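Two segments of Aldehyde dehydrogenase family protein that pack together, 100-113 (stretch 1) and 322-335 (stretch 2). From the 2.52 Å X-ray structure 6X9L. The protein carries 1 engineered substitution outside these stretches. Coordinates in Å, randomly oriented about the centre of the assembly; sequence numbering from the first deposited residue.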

# COMPACT_ATOMS: atom_id res chain seq x y z
N ILE A 100 -12.86 19.81 -21.89
CA ILE A 100 -12.73 18.35 -21.95
C ILE A 100 -13.03 17.84 -23.36
O ILE A 100 -12.23 17.10 -23.96
CB ILE A 100 -13.67 17.69 -20.92
CG1 ILE A 100 -13.24 18.05 -19.49
CG2 ILE A 100 -13.81 16.18 -21.21
CD1 ILE A 100 -14.35 17.88 -18.42
N SER A 101 -14.19 18.21 -23.90
CA SER A 101 -14.56 17.85 -25.26
C SER A 101 -13.47 18.24 -26.25
O SER A 101 -13.08 17.45 -27.12
CB SER A 101 -15.88 18.53 -25.63
OG SER A 101 -16.39 18.09 -26.87
N LEU A 102 -12.97 19.48 -26.13
CA LEU A 102 -11.97 19.96 -27.09
C LEU A 102 -10.70 19.10 -27.05
O LEU A 102 -10.16 18.74 -28.11
CB LEU A 102 -11.62 21.41 -26.79
CG LEU A 102 -10.61 21.99 -27.78
CD1 LEU A 102 -11.26 22.11 -29.13
CD2 LEU A 102 -10.05 23.34 -27.31
N GLU A 103 -10.24 18.75 -25.85
CA GLU A 103 -8.92 18.13 -25.73
C GLU A 103 -8.96 16.63 -26.00
O GLU A 103 -8.04 16.10 -26.61
CB GLU A 103 -8.31 18.42 -24.36
CG GLU A 103 -9.20 18.01 -23.21
CD GLU A 103 -8.59 18.33 -21.86
OE1 GLU A 103 -7.50 18.96 -21.82
OE2 GLU A 103 -9.18 17.94 -20.83
N MET A 104 -10.01 15.92 -25.55
CA MET A 104 -10.03 14.47 -25.74
C MET A 104 -11.29 13.97 -26.44
O MET A 104 -11.57 12.76 -26.41
CB MET A 104 -9.85 13.73 -24.42
CG MET A 104 -10.71 14.23 -23.28
SD MET A 104 -12.43 13.72 -23.38
CE MET A 104 -12.30 11.94 -23.42
N GLY A 105 -12.06 14.85 -27.07
CA GLY A 105 -13.08 14.41 -27.99
C GLY A 105 -14.38 13.90 -27.38
O GLY A 105 -15.23 13.40 -28.13
N ALA A 106 -14.58 14.03 -26.07
CA ALA A 106 -15.83 13.59 -25.46
C ALA A 106 -17.02 14.33 -26.06
O ALA A 106 -17.06 15.56 -26.09
CB ALA A 106 -15.80 13.83 -23.95
N ALA A 107 -18.01 13.56 -26.53
CA ALA A 107 -19.27 14.15 -26.98
C ALA A 107 -19.74 15.21 -25.98
O ALA A 107 -19.88 14.93 -24.79
CB ALA A 107 -20.32 13.06 -27.15
N ILE A 108 -19.97 16.43 -26.47
CA ILE A 108 -20.30 17.54 -25.58
C ILE A 108 -21.44 17.16 -24.65
O ILE A 108 -21.46 17.55 -23.48
CB ILE A 108 -20.65 18.81 -26.37
CG1 ILE A 108 -20.81 19.98 -25.41
CG2 ILE A 108 -21.95 18.61 -27.15
CD1 ILE A 108 -19.51 20.39 -24.73
N SER A 109 -22.42 16.41 -25.16
CA SER A 109 -23.50 15.91 -24.33
C SER A 109 -22.97 15.09 -23.17
O SER A 109 -23.42 15.23 -22.03
CB SER A 109 -24.44 15.07 -25.18
OG SER A 109 -25.74 15.61 -25.16
N SER A 110 -22.01 14.20 -23.46
CA SER A 110 -21.35 13.40 -22.44
C SER A 110 -20.57 14.25 -21.45
O SER A 110 -20.43 13.89 -20.28
CB SER A 110 -20.40 12.41 -23.11
OG SER A 110 -20.78 11.10 -22.79
N ALA A 111 -19.98 15.35 -21.93
CA ALA A 111 -19.13 16.15 -21.06
C ALA A 111 -19.97 16.92 -20.04
O ALA A 111 -19.56 17.06 -18.89
CB ALA A 111 -18.26 17.10 -21.88
N ARG A 112 -21.16 17.36 -20.45
CA ARG A 112 -22.04 18.08 -19.55
C ARG A 112 -22.71 17.14 -18.55
O ARG A 112 -22.85 17.49 -17.36
CB ARG A 112 -23.10 18.83 -20.35
CG ARG A 112 -22.55 19.92 -21.27
CD ARG A 112 -23.59 20.38 -22.25
NE ARG A 112 -23.21 21.61 -22.94
CZ ARG A 112 -23.61 21.92 -24.17
NH1 ARG A 112 -24.39 21.09 -24.85
NH2 ARG A 112 -23.22 23.06 -24.74
N ALA A 113 -23.13 15.96 -19.00
CA ALA A 113 -23.96 15.10 -18.17
C ALA A 113 -23.15 14.30 -17.17
O ALA A 113 -23.69 13.94 -16.11
CB ALA A 113 -24.77 14.14 -19.04
N ASP A 322 -19.52 14.33 -34.74
CA ASP A 322 -18.92 15.55 -34.25
C ASP A 322 -19.32 15.80 -32.79
O ASP A 322 -20.51 15.94 -32.50
CB ASP A 322 -19.36 16.70 -35.13
CG ASP A 322 -18.91 18.05 -34.62
OD1 ASP A 322 -17.94 18.10 -33.82
OD2 ASP A 322 -19.53 19.06 -35.02
N PRO A 323 -18.36 15.89 -31.87
CA PRO A 323 -18.71 16.13 -30.46
C PRO A 323 -19.38 17.47 -30.22
O PRO A 323 -19.96 17.69 -29.15
CB PRO A 323 -17.36 16.04 -29.73
CG PRO A 323 -16.35 15.62 -30.76
CD PRO A 323 -16.91 15.95 -32.10
N GLN A 324 -19.31 18.39 -31.18
CA GLN A 324 -19.95 19.69 -31.01
C GLN A 324 -21.47 19.63 -31.11
O GLN A 324 -22.14 20.60 -30.76
CB GLN A 324 -19.40 20.69 -32.03
CG GLN A 324 -17.97 21.12 -31.73
CD GLN A 324 -17.30 21.86 -32.89
OE1 GLN A 324 -16.63 22.88 -32.68
NE2 GLN A 324 -17.47 21.35 -34.11
N LEU A 325 -22.02 18.51 -31.58
CA LEU A 325 -23.45 18.36 -31.77
C LEU A 325 -24.07 17.67 -30.56
O LEU A 325 -23.55 16.66 -30.09
CB LEU A 325 -23.74 17.54 -33.03
CG LEU A 325 -23.13 18.03 -34.34
CD1 LEU A 325 -23.62 17.16 -35.49
CD2 LEU A 325 -23.53 19.47 -34.58
N GLU A 326 -25.18 18.21 -30.07
CA GLU A 326 -25.81 17.67 -28.86
C GLU A 326 -26.35 16.26 -29.07
O GLU A 326 -26.52 15.51 -28.10
CB GLU A 326 -26.93 18.59 -28.40
CG GLU A 326 -26.49 20.00 -28.15
CD GLU A 326 -27.36 20.71 -27.13
OE1 GLU A 326 -28.48 20.22 -26.84
OE2 GLU A 326 -26.91 21.76 -26.61
N HIS A 327 -26.64 15.89 -30.30
CA HIS A 327 -27.19 14.57 -30.56
C HIS A 327 -26.11 13.53 -30.87
O HIS A 327 -26.44 12.35 -31.07
CB HIS A 327 -28.21 14.65 -31.71
CG HIS A 327 -27.59 14.97 -33.02
ND1 HIS A 327 -27.06 14.00 -33.85
CD2 HIS A 327 -27.38 16.16 -33.65
CE1 HIS A 327 -26.56 14.57 -34.93
NE2 HIS A 327 -26.74 15.88 -34.83
N THR A 328 -24.84 13.91 -30.90
CA THR A 328 -23.77 12.92 -31.00
C THR A 328 -23.68 12.13 -29.69
O THR A 328 -23.74 12.69 -28.60
CB THR A 328 -22.42 13.59 -31.30
OG1 THR A 328 -22.46 14.22 -32.58
CG2 THR A 328 -21.29 12.57 -31.29
N VAL A 329 -23.54 10.82 -29.82
CA VAL A 329 -23.45 9.94 -28.66
C VAL A 329 -22.00 9.60 -28.34
O VAL A 329 -21.57 9.73 -27.20
CB VAL A 329 -24.30 8.67 -28.88
CG1 VAL A 329 -24.23 7.74 -27.66
CG2 VAL A 329 -25.76 9.06 -29.18
N LEU A 330 -21.24 9.18 -29.33
CA LEU A 330 -19.81 8.93 -29.17
C LEU A 330 -19.03 9.84 -30.10
O LEU A 330 -19.41 10.02 -31.27
CB LEU A 330 -19.46 7.48 -29.46
CG LEU A 330 -20.18 6.43 -28.60
CD1 LEU A 330 -19.60 5.02 -28.85
CD2 LEU A 330 -20.12 6.81 -27.13
N GLY A 331 -17.98 10.46 -29.56
CA GLY A 331 -17.04 11.23 -30.33
C GLY A 331 -15.92 10.33 -30.84
O GLY A 331 -16.09 9.12 -30.94
N PRO A 332 -14.77 10.90 -31.17
CA PRO A 332 -13.66 10.08 -31.65
C PRO A 332 -12.87 9.48 -30.49
O PRO A 332 -13.03 9.86 -29.32
CB PRO A 332 -12.81 11.06 -32.46
CG PRO A 332 -13.09 12.40 -31.83
CD PRO A 332 -14.52 12.34 -31.35
N ILE A 333 -12.02 8.51 -30.84
CA ILE A 333 -10.98 8.12 -29.91
C ILE A 333 -10.21 9.38 -29.56
O ILE A 333 -10.15 10.33 -30.35
CB ILE A 333 -10.07 7.04 -30.53
CG1 ILE A 333 -10.85 5.74 -30.60
CG2 ILE A 333 -8.81 6.82 -29.69
CD1 ILE A 333 -11.20 5.21 -29.22
N ALA A 334 -9.67 9.42 -28.34
CA ALA A 334 -9.18 10.66 -27.74
C ALA A 334 -7.93 11.24 -28.42
O ALA A 334 -7.70 12.45 -28.30
CB ALA A 334 -8.90 10.44 -26.26
N ASN A 335 -7.13 10.41 -29.10
CA ASN A 335 -5.88 10.88 -29.69
C ASN A 335 -5.29 9.84 -30.64
O ASN A 335 -5.65 8.65 -30.62
CB ASN A 335 -4.85 11.26 -28.62
CG ASN A 335 -4.66 10.18 -27.54
OD1 ASN A 335 -4.04 9.14 -27.78
ND2 ASN A 335 -5.16 10.45 -26.32
O HOH W 1 -13.20 10.71 -26.74
O HOH W 2 -17.95 10.50 -26.34

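The charged contact lies at the exposed edge, where Arg112 NH1 approaches Glu326 OE2 at 3.1 Å. The pair is a salt bridge, though its hydrogen bond is weak, with an angle of 130° at the hydrogen. Both side chains are long and flexible enough to meet: the CA-to-CB bond of Glu326 points sideways, yet its carboxylate comes nearer to the helix.

A backbone hydrogen bond runs from Ile108 N to Pro323 O, 3.0 Å long with an angle of 156°. Ile108 opens a helix, and a first-turn amide has no carbonyl of its own helix to bind, so the carbonyl of Pro323 fills that need. One residue on, Ser109 OG donates to Glu326 O at 3.0 Å; a short hydroxyl suits a place where the backbones run close.

Two waters extend the polar network. Water 1 donates to Met104 O (2.6 Å) and Pro332 O (2.7 Å), joining two carbonyls that could not bond to each other; water 2 accepts from Ala107 N (3.1 Å) and Gly331 N (3.2 Å), doing the same for two amides.

Packing centers on Pro323, whose compact ring fits against the turn after the first helix: its CB lies 3.8 Å from Ala107 CA and its CG 3.6 Å from Gly105 O. Ser101 OG, 3.7 Å from Pro323 CB, donates within its own stretch to Ala106 O at 2.7 Å, bracing that turn. Gly105 has positive phi, which favors glycine, and a CB there would sit tightly against Pro332 CG. At Gly331 a CB would clash with Gly105 O; without one, Gly331 CA makes a CA-H...O contact to that oxygen at 3.6 Å. Small side chains also permit closeness at Ala107, whose CB is 3.6 Å from Val329 O, and at Ala334, whose CB packs 3.9 Å from Met104 CB.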